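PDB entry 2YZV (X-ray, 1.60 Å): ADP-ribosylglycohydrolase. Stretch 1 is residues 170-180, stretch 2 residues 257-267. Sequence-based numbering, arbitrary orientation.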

# COMPACT_ATOMS: atom_id res chain seq x y z
N VAL A 170 -2.96 -6.36 9.36
CA VAL A 170 -4.06 -6.93 8.59
C VAL A 170 -3.72 -6.91 7.10
O VAL A 170 -3.94 -7.89 6.40
N LEU A 171 -3.15 -5.80 6.62
CA LEU A 171 -2.80 -5.74 5.20
C LEU A 171 -1.66 -6.71 4.89
O LEU A 171 -1.63 -7.30 3.81
N ALA A 172 -0.74 -6.89 5.82
CA ALA A 172 0.36 -7.82 5.60
C ALA A 172 -0.22 -9.22 5.41
O ALA A 172 0.19 -9.96 4.52
N TRP A 173 -1.19 -9.57 6.25
CA TRP A 173 -1.83 -10.88 6.15
C TRP A 173 -2.55 -11.01 4.81
O TRP A 173 -2.41 -12.02 4.11
N LEU A 174 -3.31 -9.98 4.45
CA LEU A 174 -4.04 -9.97 3.18
C LEU A 174 -3.11 -10.18 1.99
O LEU A 174 -3.41 -10.98 1.10
N LEU A 175 -2.00 -9.45 1.97
CA LEU A 175 -1.08 -9.58 0.85
C LEU A 175 -0.44 -10.96 0.80
O LEU A 175 -0.33 -11.54 -0.27
N ARG A 176 -0.02 -11.48 1.95
CA ARG A 176 0.59 -12.81 1.97
C ARG A 176 -0.39 -13.85 1.43
O ARG A 176 -0.04 -14.66 0.57
N GLU A 177 -1.62 -13.82 1.93
CA GLU A 177 -2.64 -14.77 1.48
C GLU A 177 -2.96 -14.62 0.00
O GLU A 177 -3.11 -15.61 -0.72
N ALA A 178 -3.07 -13.38 -0.46
CA ALA A 178 -3.37 -13.14 -1.86
C ALA A 178 -2.25 -13.68 -2.75
O ALA A 178 -2.51 -14.30 -3.78
N LEU A 179 -1.00 -13.45 -2.35
CA LEU A 179 0.15 -13.92 -3.13
C LEU A 179 0.18 -15.44 -3.21
O LEU A 179 0.72 -16.00 -4.16
N ARG A 180 -0.41 -16.08 -2.22
CA ARG A 180 -0.45 -17.54 -2.17
C ARG A 180 -1.65 -18.13 -2.87
O ARG A 180 -1.86 -19.35 -2.85
N ALA A 257 -3.44 3.19 -3.91
CA ALA A 257 -2.22 2.41 -3.71
C ALA A 257 -2.46 1.15 -2.88
O ALA A 257 -1.87 0.11 -3.15
N VAL A 258 -3.32 1.25 -1.87
CA VAL A 258 -3.60 0.08 -1.04
C VAL A 258 -4.40 -0.93 -1.85
O VAL A 258 -4.10 -2.12 -1.84
N TYR A 259 -5.42 -0.45 -2.57
CA TYR A 259 -6.21 -1.33 -3.42
C TYR A 259 -5.30 -1.99 -4.44
O TYR A 259 -5.40 -3.19 -4.71
N GLY A 260 -4.40 -1.19 -5.02
CA GLY A 260 -3.48 -1.69 -6.03
C GLY A 260 -2.62 -2.85 -5.57
O GLY A 260 -2.38 -3.79 -6.33
N GLN A 261 -2.15 -2.78 -4.33
CA GLN A 261 -1.31 -3.83 -3.77
C GLN A 261 -2.10 -5.13 -3.63
O GLN A 261 -1.63 -6.19 -4.03
N LEU A 262 -3.29 -5.03 -3.04
CA LEU A 262 -4.12 -6.21 -2.82
C LEU A 262 -4.64 -6.80 -4.12
O LEU A 262 -4.50 -8.00 -4.35
N ALA A 263 -5.22 -5.95 -4.96
CA ALA A 263 -5.76 -6.40 -6.24
C ALA A 263 -4.64 -6.84 -7.18
O ALA A 263 -4.83 -7.74 -8.00
N GLY A 264 -3.47 -6.22 -7.05
CA GLY A 264 -2.34 -6.60 -7.90
C GLY A 264 -1.88 -8.01 -7.57
O GLY A 264 -1.57 -8.81 -8.46
N ALA A 265 -1.82 -8.32 -6.28
CA ALA A 265 -1.41 -9.65 -5.84
C ALA A 265 -2.47 -10.69 -6.20
O ALA A 265 -2.15 -11.83 -6.52
N TYR A 266 -3.73 -10.28 -6.13
CA TYR A 266 -4.85 -11.17 -6.42
C TYR A 266 -5.05 -11.46 -7.91
O TYR A 266 -5.16 -12.63 -8.31
N TYR A 267 -5.09 -10.41 -8.72
CA TYR A 267 -5.32 -10.55 -10.16
C TYR A 267 -4.04 -10.75 -10.98
O TYR A 267 -4.08 -11.33 -12.07

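Two helical segments, far apart in sequence, run in nearly the same direction: the N-to-C axes of helix 170-179 and helix 257-267 make an angle of 17°, with a closest approach of 8.3 Å. So short an axial distance calls for small or well-nested side chains, and the backbone register shows where the nesting is tightest. The CA atoms of A178 and Y266 lie 5.2 Å apart and those of L179 and A265 5.3 Å apart, against 5.8 Å between the CA atoms of L175 and L262. The two stretches bury 447 Å² in all, and L262, A265 and L175 contribute most.

L262 has the largest covered area, 73 Å². Its CA-to-CB bond points sideways, but chi1 of 178° (t) and chi2 of 57° (p) bring the end of the side chain nearer to the first helix. There L262 CD1 lies 4.1 Å from L174 CB, 4.1 Å from L174 O and 4.1 Å from A178 CB. One methyl therefore packs against two residues a helical turn apart. L174, in an m, t rotamer, points toward the second helix.

A265, with 63 Å² covered, points its methyl directly toward stretch 1. A265 CB is 3.8 Å from A178 CB, a contact between two alanines that both point inward. The backbones come close here as well, with A178 O 3.7 Å from A265 O; each of these residues carries only a methyl where the helices draw together. L179 closes on the same methyl from a less obvious starting point: its CA-to-CB bond points away, yet the m, t rotamer (chi1 -70°, chi2 172°) turns the chain back, placing L179 CD2 3.6 Å from A265 CB. A178 CB also approaches the backbone of Y266, at 4.2 Å from Y266 N, whereas the Y266 side chain comes no nearer to stretch 1 than 4.7 Å.

L175, with 59 Å² covered, likewise starts sideways and ends closer, through chi1 of -65° (m) and chi2 of -174° (t). Its CD2 methyl rests largely on main chain: L175 CD2 is 3.6 Å from Q261 O and 3.7 Å from L262 CA, while the nearest side-chain contact with L262 is L175 CD2 to L262 CB at 4.3 Å. The other methyl, L175 CD1, lies 3.8 Å from Q261 OE1.

Toward the N-terminal ends of the stretches, L171 (t, p) points toward the second helix and sets its CD2 4.1 Å from V258 CG1, with V258 in the t rotamer.

Q261 is the polar residue in this otherwise apolar packing. It points inward, but no hydrogen bond crosses between the stretches. Its amide instead bonds within its own helix, Q261 NE2 donating to A257 O at 3.2 Å with an angle of 153°, and both amide atoms also have partners elsewhere in the structure. The salt bridge from R176 NE to E177 OE2, 3.2 Å, lies outside the contact.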

# COMPACT_ATOMS: atom_id res chain seq x y z
CB VAL A 170 -5.40 -6.18 8.85
CG1 VAL A 170 -6.48 -6.70 7.92
CG2 VAL A 170 -5.84 -6.39 10.31
CB LEU A 171 -2.40 -4.31 4.79
CG LEU A 171 -2.11 -4.11 3.30
CD1 LEU A 171 -3.34 -4.45 2.47
CD2 LEU A 171 -1.70 -2.66 3.05
CB ALA A 172 1.32 -7.80 6.79
CB TRP A 173 -2.85 -11.06 7.29
CG TRP A 173 -3.54 -12.39 7.25
CD1 TRP A 173 -3.07 -13.58 7.74
CD2 TRP A 173 -4.81 -12.69 6.64
NE1 TRP A 173 -3.96 -14.59 7.47
CE2 TRP A 173 -5.04 -14.07 6.80
CE3 TRP A 173 -5.77 -11.91 5.97
CZ2 TRP A 173 -6.19 -14.70 6.32
CZ3 TRP A 173 -6.92 -12.54 5.49
CH2 TRP A 173 -7.11 -13.93 5.67
CB LEU A 174 -4.79 -8.65 3.01
CG LEU A 174 -6.05 -8.48 3.85
CD1 LEU A 174 -6.48 -7.02 3.84
CD2 LEU A 174 -7.16 -9.37 3.31
CB LEU A 175 -0.00 -8.49 0.92
CG LEU A 175 -0.52 -7.06 0.74
CD1 LEU A 175 0.66 -6.10 0.67
CD2 LEU A 175 -1.36 -6.95 -0.54
CB ARG A 176 1.00 -13.21 3.40
CG ARG A 176 1.74 -14.55 3.46
CD ARG A 176 1.94 -15.01 4.89
NE ARG A 176 0.68 -15.43 5.49
CZ ARG A 176 0.52 -15.67 6.79
NH1 ARG A 176 1.55 -15.53 7.62
NH2 ARG A 176 -0.66 -16.07 7.25
CB GLU A 177 -3.91 -14.63 2.32
CG GLU A 177 -3.70 -15.01 3.77
CD GLU A 177 -3.22 -16.44 3.92
OE1 GLU A 177 -3.99 -17.36 3.60
OE2 GLU A 177 -2.07 -16.63 4.37
CB ALA A 178 -3.57 -11.64 -2.11
CB LEU A 179 1.45 -13.42 -2.51
CG LEU A 179 1.74 -11.92 -2.64
CD1 LEU A 179 2.96 -11.56 -1.80
CD2 LEU A 179 1.94 -11.54 -4.10
CB ARG A 180 -0.38 -18.00 -0.71
CG ARG A 180 0.98 -17.74 -0.10
CD ARG A 180 1.05 -18.11 1.36
NE ARG A 180 2.42 -18.04 1.85
CZ ARG A 180 2.79 -18.32 3.09
NH1 ARG A 180 1.89 -18.70 3.98
NH2 ARG A 180 4.07 -18.24 3.44
CB ALA A 257 -1.15 3.27 -3.05
CB VAL A 258 -4.36 0.49 0.25
CG1 VAL A 258 -4.76 -0.75 1.06
CG2 VAL A 258 -3.45 1.38 1.10
CB TYR A 259 -7.30 -0.55 -4.16
CG TYR A 259 -7.95 -1.35 -5.27
CD1 TYR A 259 -9.02 -2.20 -5.00
CD2 TYR A 259 -7.43 -1.33 -6.56
CE1 TYR A 259 -9.56 -3.01 -6.00
CE2 TYR A 259 -7.95 -2.14 -7.56
CZ TYR A 259 -9.02 -2.98 -7.28
OH TYR A 259 -9.51 -3.82 -8.25
CB GLN A 261 -0.79 -3.43 -2.39
CG GLN A 261 0.19 -2.29 -2.42
CD GLN A 261 0.51 -1.80 -1.03
OE1 GLN A 261 1.16 -2.49 -0.24
NE2 GLN A 261 0.02 -0.61 -0.70
CB LEU A 262 -5.29 -5.87 -1.89
CG LEU A 262 -6.30 -6.99 -1.61
CD1 LEU A 262 -5.60 -8.20 -1.00
CD2 LEU A 262 -7.37 -6.46 -0.66
CB ALA A 263 -6.59 -5.28 -6.87
CB ALA A 265 -1.17 -9.65 -4.33
CB TYR A 266 -6.14 -10.58 -5.85
CG TYR A 266 -7.34 -11.47 -6.03
CD1 TYR A 266 -7.48 -12.63 -5.28
CD2 TYR A 266 -8.33 -11.16 -6.97
CE1 TYR A 266 -8.58 -13.48 -5.45
CE2 TYR A 266 -9.43 -12.00 -7.15
CZ TYR A 266 -9.54 -13.15 -6.39
OH TYR A 266 -10.62 -13.99 -6.57
CB TYR A 267 -6.05 -9.32 -10.71
CG TYR A 267 -7.44 -9.11 -10.15
CD1 TYR A 267 -8.48 -10.00 -10.44
CD2 TYR A 267 -7.74 -7.99 -9.38
CE1 TYR A 267 -9.78 -9.77 -9.98
CE2 TYR A 267 -9.02 -7.75 -8.91
CZ TYR A 267 -10.04 -8.64 -9.22
OH TYR A 267 -11.32 -8.39 -8.78